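Local coordinates for protein pectinesterase (Sitophilus oryzae, PDB 4PMH) that probably helps to digest plant cell walls by hydrolysing the methyl esters of pectin, releasing methanol and leaving free galacturonate units, at residues V159-N163 and L164-N168; S294-S298 and S299-V303; L312-E316 and S317-G321; N349-N352 and Y353-W357. All coordinates share one frame; numbering follows the deposited sequence.

Contact 1 (V159-N163 and L164-N168)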
loop_
_atom_site.group_PDB
_atom_site.type_symbol
_atom_site.label_atom_id
_atom_site.label_comp_id
_atom_site.label_asym_id
_atom_site.label_seq_id
_atom_site.Cartn_x
_atom_site.Cartn_y
_atom_site.Cartn_z
ATOM N N VAL A 159 11.015 8.755 4.865
ATOM C CA VAL A 159 10.105 8.759 5.970
ATOM C C VAL A 159 9.995 7.361 6.565
ATOM O O VAL A 159 9.889 6.369 5.831
ATOM C CB VAL A 159 8.689 9.217 5.531
ATOM C CG1 VAL A 159 7.716 9.062 6.672
ATOM C CG2 VAL A 159 8.737 10.649 5.058
ATOM N N GLN A 160 9.992 7.311 7.896
ATOM C CA GLN A 160 9.721 6.111 8.655
ATOM C C GLN A 160 8.377 6.292 9.401
ATOM O O GLN A 160 8.149 7.328 10.048
ATOM C CB GLN A 160 10.863 5.840 9.657
ATOM C CG GLN A 160 12.232 5.628 9.010
ATOM C CD GLN A 160 13.333 5.359 10.028
ATOM O OE1 GLN A 160 13.194 5.675 11.217
ATOM N NE2 GLN A 160 14.444 4.812 9.564
ATOM N N ILE A 161 7.485 5.304 9.279
ATOM C CA ILE A 161 6.199 5.311 9.972
ATOM C C ILE A 161 6.198 4.081 10.863
ATOM O O ILE A 161 6.379 2.971 10.371
ATOM C CB ILE A 161 5.002 5.237 8.983
ATOM C CG1 ILE A 161 4.975 6.438 8.047
ATOM C CG2 ILE A 161 3.698 5.189 9.760
ATOM C CD1 ILE A 161 3.923 6.319 6.941
ATOM N N VAL A 162 6.010 4.270 12.165
ATOM C CA VAL A 162 6.300 3.212 13.136
ATOM C C VAL A 162 5.245 3.175 14.224
ATOM O O VAL A 162 4.818 4.224 14.696
ATOM C CB VAL A 162 7.660 3.475 13.806
ATOM C CG1 VAL A 162 8.048 2.337 14.747
ATOM C CG2 VAL A 162 8.718 3.721 12.752
ATOM N N ASN A 163 4.838 1.969 14.623
ATOM C CA ASN A 163 4.026 1.782 15.826
ATOM C C ASN A 163 2.760 2.659 15.870
ATOM O O ASN A 163 2.495 3.354 16.829
ATOM C CB ASN A 163 4.888 2.019 17.079
ATOM C CG ASN A 163 4.216 1.528 18.356
ATOM O OD1 ASN A 163 3.507 0.530 18.341
ATOM N ND2 ASN A 163 4.451 2.216 19.459
ATOM N N LEU A 164 1.945 2.600 14.841
ATOM C CA LEU A 164 0.722 3.360 14.877
ATOM C C LEU A 164 -0.254 2.783 13.868
ATOM O O LEU A 164 0.106 1.927 13.046
ATOM C CB LEU A 164 1.011 4.855 14.619
ATOM C CG LEU A 164 1.771 5.239 13.349
ATOM C CD1 LEU A 164 0.867 5.149 12.122
ATOM C CD2 LEU A 164 2.358 6.639 13.463
ATOM N N SER A 165 -1.490 3.239 13.961
ATOM C CA SER A 165 -2.571 2.742 13.127
ATOM C C SER A 165 -3.110 3.876 12.259
ATOM O O SER A 165 -3.395 4.977 12.755
ATOM C CB SER A 165 -3.695 2.199 14.016
ATOM O OG SER A 165 -3.287 1.095 14.820
ATOM N N ILE A 166 -3.299 3.597 10.977
ATOM C CA ILE A 166 -3.889 4.553 10.066
ATOM C C ILE A 166 -5.113 3.915 9.452
ATOM O O ILE A 166 -5.041 2.806 8.927
ATOM C CB ILE A 166 -2.925 4.970 8.915
ATOM C CG1 ILE A 166 -1.571 5.460 9.459
ATOM C CG2 ILE A 166 -3.553 6.056 8.071
ATOM C CD1 ILE A 166 -0.460 5.500 8.434
ATOM N N GLU A 167 -6.227 4.631 9.484
ATOM C CA GLU A 167 -7.477 4.084 9.020
ATOM C C GLU A 167 -8.256 5.075 8.188
ATOM O O GLU A 167 -8.398 6.234 8.562
ATOM C CB GLU A 167 -8.346 3.675 10.224
ATOM C CG GLU A 167 -9.765 3.290 9.839
ATOM C CD GLU A 167 -10.532 2.759 11.018
ATOM O OE1 GLU A 167 -10.553 3.456 12.051
ATOM O OE2 GLU A 167 -11.083 1.643 10.905
ATOM N N ASN A 168 -8.793 4.596 7.073
ATOM C CA ASN A 168 -9.881 5.298 6.399
ATOM C C ASN A 168 -11.106 4.371 6.447
ATOM O O ASN A 168 -11.156 3.330 5.793
ATOM C CB ASN A 168 -9.480 5.692 4.981
ATOM C CG ASN A 168 -10.437 6.699 4.354
ATOM O OD1 ASN A 168 -11.628 6.755 4.700
ATOM N ND2 ASN A 168 -9.914 7.511 3.436
#
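Ile-161 and Leu-164 meet at a corner of the right-handed parallel beta-helix of this pectinesterase, where the chain leaves strand 160-162 of one long sheet and enters strand 165-168 of the next. The bend is made by Asn-163, whose backbone sits in the left-handed region (phi 52°, psi 54°). Across it the two side chains approach at a slant, methyl against methyl, with Ile-161 CG2 3.7 Å from Leu-164 CD1. The isoleucine presents that branch because CG2 lies trans to its own backbone N, while CG1 takes the place beside the N. Leu-164 adopts a less usual setting: with chi1 at 55°, CG is wedged between backbone N and carbonyl carbon, the crowded position, and the whole isobutyl group folds back over the turn. Its CG thereby comes 3.5 Å from Val-162 O, and CD2 lies 3.7 Å from the same oxygen, so the leucine lies against a backbone carbonyl as well as against an apolar neighbour. Ile-166 joins more loosely, its CD1 4.4 Å from Ile-161 CG2. Both isoleucines also lie on Phe-152 and Leu-181, in the interior of the helix, and Leu-164 touches Thr-101 of the coil before. The Asn-163 amide turns the other way: ND2 donates to the carbonyls of Gly-93 and Gly-95, tying the corner to the preceding one. Inside the turn Val-162 O stands 3.3 Å from Leu-164 N, at too poor an angle for a hydrogen bond.

Contact 2 (S294-S298 and S299-V303); sequences SGVSS and SSAYV
Ser-298 and Ala-301 close a 3-10 turn in the long loop that leads from strand 286-290 to strand 311-315 of the beta-helix. Ala-301 N donates to Ser-298 O at 2.9 Å with an N-H...O angle of 151°. A second, weak bond runs from Ser-300 N to Ser-298 OG at 3.3 Å. The hydroxyl reaches this amide because chi1 of 66° sets OG between the serine's own backbone N and carbonyl carbon, turned to the start of the 3-10 segment; Ser-300 CB lies against it at 3.4 Å. Beside the turn Ala-301 packs its methyl 3.8 Å from Ser-297 N. Val-296 covers the exit: its CG1 is 3.7 Å from Tyr-302 N and also touches the CB atoms of Ala-301 and Tyr-302. Further out, Val-296 rests on Ser-334, and the Tyr-302 ring leads away from the turn to a cation-pi contact with Arg-336, its OH bonded to the backbone oxygen of Asp-351. Ser-294, upstream, is tied through its OG to Asp-258 OD2.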
loop_
_atom_site.group_PDB
_atom_site.type_symbol
_atom_site.label_atom_id
_atom_site.label_comp_id
_atom_site.label_asym_id
_atom_site.label_seq_id
_atom_site.Cartn_x
_atom_site.Cartn_y
_atom_site.Cartn_z
ATOM N N SER A 294 -3.817 0.879 -15.070
ATOM C CA SER A 294 -4.069 2.342 -15.020
ATOM C C SER A 294 -3.908 3.002 -16.384
ATOM O O SER A 294 -2.935 2.759 -17.101
ATOM C CB SER A 294 -3.187 3.073 -13.995
ATOM O OG SER A 294 -1.879 2.553 -13.956
ATOM N N GLY A 295 -4.901 3.812 -16.735
ATOM C CA GLY A 295 -4.923 4.536 -18.002
ATOM C C GLY A 295 -5.253 3.702 -19.220
ATOM O O GLY A 295 -5.156 4.194 -20.337
ATOM N N VAL A 296 -5.650 2.441 -19.017
ATOM C CA VAL A 296 -6.015 1.543 -20.111
ATOM C C VAL A 296 -7.520 1.433 -20.167
ATOM O O VAL A 296 -8.145 0.942 -19.228
ATOM C CB VAL A 296 -5.420 0.137 -19.932
ATOM C CG1 VAL A 296 -5.869 -0.785 -21.081
ATOM C CG2 VAL A 296 -3.897 0.229 -19.832
ATOM N N SER A 297 -8.081 1.865 -21.293
ATOM C CA SER A 297 -9.526 2.055 -21.434
ATOM C C SER A 297 -10.347 0.764 -21.434
ATOM O O SER A 297 -11.446 0.713 -20.902
ATOM C CB SER A 297 -9.814 2.793 -22.740
ATOM O OG SER A 297 -11.096 3.378 -22.673
ATOM N N SER A 298 -9.812 -0.252 -22.086
ATOM C CA SER A 298 -10.473 -1.543 -22.246
ATOM C C SER A 298 -9.373 -2.527 -22.578
ATOM O O SER A 298 -8.239 -2.117 -22.825
ATOM C CB SER A 298 -11.484 -1.492 -23.394
ATOM O OG SER A 298 -10.816 -1.313 -24.625
ATOM N N SER A 299 -9.699 -3.814 -22.624
ATOM C CA SER A 299 -8.709 -4.814 -23.014
ATOM C C SER A 299 -8.135 -4.519 -24.406
ATOM O O SER A 299 -6.948 -4.775 -24.667
ATOM C CB SER A 299 -9.286 -6.233 -22.922
ATOM O OG SER A 299 -10.572 -6.309 -23.499
ATOM N N SER A 300 -8.956 -3.924 -25.277
ATOM C CA SER A 300 -8.505 -3.505 -26.612
ATOM C C SER A 300 -7.392 -2.467 -26.594
ATOM O O SER A 300 -6.617 -2.391 -27.548
ATOM C CB SER A 300 -9.663 -2.923 -27.435
ATOM O OG SER A 300 -10.685 -3.885 -27.594
ATOM N N ALA A 301 -7.318 -1.670 -25.533
ATOM C CA ALA A 301 -6.351 -0.567 -25.474
ATOM C C ALA A 301 -5.011 -0.943 -24.849
ATOM O O ALA A 301 -4.105 -0.110 -24.789
ATOM C CB ALA A 301 -6.957 0.623 -24.751
ATOM N N TYR A 302 -4.877 -2.187 -24.404
ATOM C CA TYR A 302 -3.639 -2.650 -23.765
ATOM C C TYR A 302 -2.501 -2.816 -24.786
ATOM O O TYR A 302 -2.631 -3.543 -25.774
ATOM C CB TYR A 302 -3.876 -3.961 -22.989
ATOM C CG TYR A 302 -2.638 -4.475 -22.286
ATOM C CD1 TYR A 302 -2.228 -3.959 -21.065
ATOM C CD2 TYR A 302 -1.870 -5.467 -22.861
ATOM C CE1 TYR A 302 -1.077 -4.432 -20.432
ATOM C CE2 TYR A 302 -0.732 -5.929 -22.248
ATOM C CZ TYR A 302 -0.340 -5.405 -21.033
ATOM O OH TYR A 302 0.801 -5.910 -20.447
ATOM N N VAL A 303 -1.397 -2.116 -24.532
ATOM C CA VAL A 303 -0.205 -2.171 -25.351
ATOM C C VAL A 303 0.935 -2.825 -24.556
ATOM O O VAL A 303 1.521 -2.186 -23.676
ATOM C CB VAL A 303 0.230 -0.755 -25.789
ATOM C CG1 VAL A 303 1.449 -0.820 -26.695
ATOM C CG2 VAL A 303 -0.915 -0.053 -26.505
#

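Contact 3 (L312-E316 and S317-G321); sequences LIIKE and STIDG
Ser-317 lies just after the bend between strands 311-315 and 318-319, and both ends of its short side chain are used. OG donates to Lys-315 O, two residues back, at 3.1 Å, approaching from above the carbonyl plane, 58° out of it. The same OG accepts from Ser-272 N, so two bonds grip the buried hydroxyl. With chi1 at -70° OG stands beside the serine's own N, turned back toward the lysine carbonyl, while CB stays 3.8 Å from Ile-314 CG2. That methyl is the branch Ile-314 offers to the bend, and it also comes within 4.3 Å of Ile-319 CD1. The bend is a corner of the right-handed parallel beta-helix, where the chain passes from one sheet to the next through Glu-316, whose positive phi of 49° makes the turn. An alanine at Ser-317 is likely to leave Lys-315 O and Ser-272 N without their shared hydroxyl partner. Glu-316 sends its CB away from the following segment, and its extended chain carries the carboxylate to Lys-271, a salt bridge, and to Asn-360 ND2. Asn-361 clasps the backbone, OD1 taking Ser-317 N and ND2 giving to Ile-314 O.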
loop_
_atom_site.group_PDB
_atom_site.type_symbol
_atom_site.label_atom_id
_atom_site.label_comp_id
_atom_site.label_asym_id
_atom_site.label_seq_id
_atom_site.Cartn_x
_atom_site.Cartn_y
_atom_site.Cartn_z
ATOM N N LEU A 312 4.101 -8.823 -9.109
ATOM C CA LEU A 312 3.917 -9.306 -7.748
ATOM C C LEU A 312 4.469 -10.718 -7.572
ATOM O O LEU A 312 4.099 -11.612 -8.291
ATOM C CB LEU A 312 2.433 -9.353 -7.387
ATOM C CG LEU A 312 2.055 -10.040 -6.084
ATOM C CD1 LEU A 312 2.643 -9.359 -4.852
ATOM C CD2 LEU A 312 0.543 -10.063 -5.972
ATOM N N ILE A 313 5.329 -10.893 -6.586
ATOM C CA ILE A 313 5.775 -12.207 -6.160
ATOM C C ILE A 313 5.416 -12.440 -4.689
ATOM O O ILE A 313 5.735 -11.620 -3.828
ATOM C CB ILE A 313 7.274 -12.348 -6.390
ATOM C CG1 ILE A 313 7.509 -12.430 -7.902
ATOM C CG2 ILE A 313 7.826 -13.590 -5.665
ATOM C CD1 ILE A 313 8.964 -12.402 -8.275
ATOM N N ILE A 314 4.722 -13.546 -4.421
ATOM C CA ILE A 314 4.464 -13.996 -3.050
ATOM C C ILE A 314 5.335 -15.209 -2.801
ATOM O O ILE A 314 5.155 -16.245 -3.435
ATOM C CB ILE A 314 2.997 -14.329 -2.823
ATOM C CG1 ILE A 314 2.143 -13.084 -3.054
ATOM C CG2 ILE A 314 2.782 -14.846 -1.404
ATOM C CD1 ILE A 314 0.671 -13.364 -3.221
ATOM N N LYS A 315 6.306 -15.051 -1.907
ATOM C CA LYS A 315 7.339 -16.060 -1.652
ATOM C C LYS A 315 7.391 -16.476 -0.178
ATOM O O LYS A 315 7.397 -15.616 0.702
ATOM C CB LYS A 315 8.697 -15.465 -2.012
ATOM C CG LYS A 315 9.895 -16.362 -1.741
ATOM C CD LYS A 315 11.092 -15.834 -2.517
ATOM C CE LYS A 315 12.357 -16.647 -2.265
ATOM N NZ LYS A 315 13.507 -16.044 -2.986
ATOM N N GLU A 316 7.452 -17.789 0.084
ATOM C CA GLU A 316 7.632 -18.315 1.446
ATOM C C GLU A 316 6.682 -17.684 2.454
ATOM O O GLU A 316 7.047 -17.324 3.564
ATOM C CB GLU A 316 9.119 -18.242 1.831
ATOM C CG GLU A 316 9.899 -19.125 0.866
ATOM C CD GLU A 316 11.387 -19.165 1.072
ATOM O OE1 GLU A 316 11.865 -18.513 2.007
ATOM O OE2 GLU A 316 12.065 -19.877 0.293
ATOM N N SER A 317 5.434 -17.556 2.023
ATOM C CA SER A 317 4.395 -16.982 2.834
ATOM C C SER A 317 3.302 -18.021 3.121
ATOM O O SER A 317 3.191 -19.048 2.438
ATOM C CB SER A 317 3.814 -15.760 2.141
ATOM O OG SER A 317 4.757 -14.704 2.129
ATOM N N THR A 318 2.519 -17.726 4.147
ATOM C CA THR A 318 1.373 -18.520 4.515
ATOM C C THR A 318 0.122 -17.951 3.836
ATOM O O THR A 318 -0.202 -16.785 4.004
ATOM C CB THR A 318 1.197 -18.494 6.042
ATOM O OG1 THR A 318 2.337 -19.123 6.664
ATOM C CG2 THR A 318 -0.072 -19.213 6.452
ATOM N N ILE A 319 -0.570 -18.766 3.065
ATOM C CA ILE A 319 -1.797 -18.330 2.403
ATOM C C ILE A 319 -2.929 -19.176 2.968
ATOM O O ILE A 319 -2.917 -20.402 2.820
ATOM C CB ILE A 319 -1.708 -18.491 0.884
ATOM C CG1 ILE A 319 -0.465 -17.752 0.345
ATOM C CG2 ILE A 319 -2.969 -17.977 0.216
ATOM C CD1 ILE A 319 -0.276 -17.856 -1.158
ATOM N N ASP A 320 -3.902 -18.553 3.630
ATOM C CA ASP A 320 -4.975 -19.350 4.231
ATOM C C ASP A 320 -6.005 -19.721 3.174
ATOM O O ASP A 320 -5.968 -19.219 2.061
ATOM C CB ASP A 320 -5.590 -18.664 5.452
ATOM C CG ASP A 320 -4.653 -18.662 6.658
ATOM O OD1 ASP A 320 -3.759 -19.515 6.767
ATOM O OD2 ASP A 320 -4.762 -17.787 7.517
ATOM N N GLY A 321 -6.889 -20.647 3.519
ATOM C CA GLY A 321 -7.845 -21.180 2.577
ATOM C C GLY A 321 -9.004 -20.251 2.340
ATOM O O GLY A 321 -10.145 -20.665 2.408
#

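Contact 4 (N349-N352 and Y353-W357); sequences NNDN and YNRFW
An Asx turn at Asn-350 brings the chain round into strand 355-359, the last of its long parallel sheet, and sets Asn-349 against Arg-355 and Asn-350 against Tyr-353. Asn-350 OD1 accepts twice from Asn-352, from backbone N at 2.8 Å and from ND2 at 2.9 Å. Its CG, trans to the backbone N (chi1 -174°), carries the amide to the edge of the Tyr-353 ring, where ND2 is 3.9 Å from CD2 and the two planes stand 81° apart. Shortened to an alanine, Asn-350 would offer no OD1, which would probably leave Asn-352 N and ND2 without their common acceptor. Arg-355, bent at its second and third torsions, folds back so that NH2 donates to Asn-349 OD1 at 3.0 Å, nearly straight (159°) and in the guanidinium plane. Arg-355 NH2 also donates to Lys-263 O, and its NH1 to the carbonyls of Asn-309 and Asp-260. A water lies 2.7 Å from Asn-350 O and 2.8 Å from Asn-354 O and can donate to either. Asp-351 OD1, itself bonded by Asn-309 ND2, stays 4.2 Å from Arg-355 NE, well out of the guanidinium plane. The arginine is thus gripped mainly by neutral oxygens, and the aspartate probably only tempers its charge through space.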
loop_
_atom_site.group_PDB
_atom_site.type_symbol
_atom_site.label_atom_id
_atom_site.label_comp_id
_atom_site.label_asym_id
_atom_site.label_seq_id
_atom_site.Cartn_x
_atom_site.Cartn_y
_atom_site.Cartn_z
ATOM N N ASN A 349 9.464 -11.276 -17.295
ATOM C CA ASN A 349 9.121 -9.890 -17.609
ATOM C C ASN A 349 8.347 -9.706 -18.912
ATOM O O ASN A 349 8.135 -8.588 -19.358
ATOM C CB ASN A 349 10.386 -9.045 -17.600
ATOM C CG ASN A 349 10.918 -8.852 -16.197
ATOM O OD1 ASN A 349 10.163 -8.491 -15.291
ATOM N ND2 ASN A 349 12.206 -9.090 -15.997
ATOM N N ASN A 350 7.914 -10.808 -19.506
ATOM C CA ASN A 350 7.100 -10.780 -20.727
ATOM C C ASN A 350 5.784 -10.071 -20.431
ATOM O O ASN A 350 5.137 -10.364 -19.430
ATOM C CB ASN A 350 6.847 -12.224 -21.144
ATOM C CG ASN A 350 6.125 -12.363 -22.480
ATOM O OD1 ASN A 350 5.339 -11.517 -22.883
ATOM N ND2 ASN A 350 6.357 -13.502 -23.148
ATOM N N ASP A 351 5.376 -9.172 -21.313
ATOM C CA ASP A 351 4.170 -8.356 -21.093
ATOM C C ASP A 351 2.965 -8.817 -21.882
ATOM O O ASP A 351 1.925 -8.157 -21.899
ATOM C CB ASP A 351 4.475 -6.893 -21.396
ATOM C CG ASP A 351 5.455 -6.303 -20.410
ATOM O OD1 ASP A 351 5.233 -6.466 -19.186
ATOM O OD2 ASP A 351 6.451 -5.687 -20.854
ATOM N N ASN A 352 3.087 -9.962 -22.525
ATOM C CA ASN A 352 1.936 -10.612 -23.121
ATOM C C ASN A 352 1.195 -11.478 -22.124
ATOM O O ASN A 352 0.109 -11.978 -22.421
ATOM C CB ASN A 352 2.380 -11.419 -24.328
ATOM C CG ASN A 352 3.027 -10.545 -25.358
ATOM O OD1 ASN A 352 2.344 -9.819 -26.071
ATOM N ND2 ASN A 352 4.352 -10.544 -25.391
ATOM N N TYR A 353 1.800 -11.655 -20.946
ATOM C CA TYR A 353 1.174 -12.325 -19.830
ATOM C C TYR A 353 1.262 -11.419 -18.603
ATOM O O TYR A 353 2.057 -10.472 -18.574
ATOM C CB TYR A 353 1.929 -13.607 -19.505
ATOM C CG TYR A 353 1.952 -14.607 -20.631
ATOM C CD1 TYR A 353 0.952 -15.563 -20.750
ATOM C CD2 TYR A 353 2.987 -14.608 -21.564
ATOM C CE1 TYR A 353 0.966 -16.483 -21.783
ATOM C CE2 TYR A 353 3.018 -15.536 -22.604
ATOM C CZ TYR A 353 2.003 -16.461 -22.710
ATOM O OH TYR A 353 2.006 -17.382 -23.730
ATOM N N ASN A 354 0.470 -11.744 -17.586
ATOM C CA ASN A 354 0.599 -11.093 -16.304
ATOM C C ASN A 354 1.909 -11.477 -15.633
ATOM O O ASN A 354 2.598 -12.408 -16.070
ATOM C CB ASN A 354 -0.586 -11.410 -15.429
ATOM C CG ASN A 354 -1.842 -10.757 -15.934
ATOM O OD1 ASN A 354 -2.613 -11.377 -16.674
ATOM N ND2 ASN A 354 -2.020 -9.472 -15.609
ATOM N N ARG A 355 2.267 -10.727 -14.596
ATOM C CA ARG A 355 3.519 -10.960 -13.871
ATOM C C ARG A 355 3.236 -11.203 -12.403
ATOM O O ARG A 355 3.852 -10.592 -11.513
ATOM C CB ARG A 355 4.513 -9.786 -14.034
ATOM C CG ARG A 355 4.692 -9.235 -15.457
ATOM C CD ARG A 355 4.873 -7.697 -15.418
ATOM N NE ARG A 355 6.253 -7.449 -15.183
ATOM C CZ ARG A 355 6.826 -6.318 -14.823
ATOM N NH1 ARG A 355 6.161 -5.178 -14.616
ATOM N NH2 ARG A 355 8.137 -6.373 -14.671
ATOM N N PHE A 356 2.317 -12.119 -12.143
ATOM C CA PHE A 356 1.998 -12.545 -10.799
ATOM C C PHE A 356 2.556 -13.943 -10.587
ATOM O O PHE A 356 2.239 -14.860 -11.337
ATOM C CB PHE A 356 0.482 -12.579 -10.593
ATOM C CG PHE A 356 -0.221 -11.288 -10.896
ATOM C CD1 PHE A 356 0.394 -10.068 -10.702
ATOM C CD2 PHE A 356 -1.517 -11.310 -11.367
ATOM C CE1 PHE A 356 -0.272 -8.885 -10.969
ATOM C CE2 PHE A 356 -2.193 -10.135 -11.647
ATOM C CZ PHE A 356 -1.570 -8.924 -11.449
ATOM N N TRP A 357 3.408 -14.103 -9.581
ATOM C CA TRP A 357 4.096 -15.376 -9.375
ATOM C C TRP A 357 4.190 -15.741 -7.911
ATOM O O TRP A 357 4.114 -14.887 -7.041
ATOM C CB TRP A 357 5.529 -15.331 -9.931
ATOM C CG TRP A 357 5.704 -14.575 -11.228
ATOM C CD1 TRP A 357 6.052 -13.253 -11.372
ATOM C CD2 TRP A 357 5.579 -15.100 -12.540
ATOM N NE1 TRP A 357 6.128 -12.928 -12.697
ATOM C CE2 TRP A 357 5.846 -14.040 -13.443
ATOM C CE3 TRP A 357 5.255 -16.360 -13.054
ATOM C CZ2 TRP A 357 5.789 -14.205 -14.836
ATOM C CZ3 TRP A 357 5.197 -16.518 -14.426
ATOM C CH2 TRP A 357 5.476 -15.437 -15.303
HETATM O O HOH W 1 4.768 -12.473 -17.846
#

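How the contacts relate
Contacts 1 and 3 are equivalent corners of the beta-helix, joining the same two sheets with centres 24 Å apart and intervening coils between them. Contact 3 abuts contact 4 in the neighbouring strand: Leu-312 O lies 2.9 Å from Trp-357 N and Leu-312 N 3.0 Å from Arg-355 O, while Leu-312 also packs on Phe-356. Contact 2 reaches contact 4 through one pair, Tyr-302 OH and Asp-351 O, 2.9 Å apart. Contact 2 lies nearest the probable substrate site, the side chain of Val-296 being about 8 Å from that of Trp-292; the side chains of Arg-355 and Trp-292 are about 12 Å apart, as are those of Ile-314 and Arg-290. Contact 1 is remote from these sites.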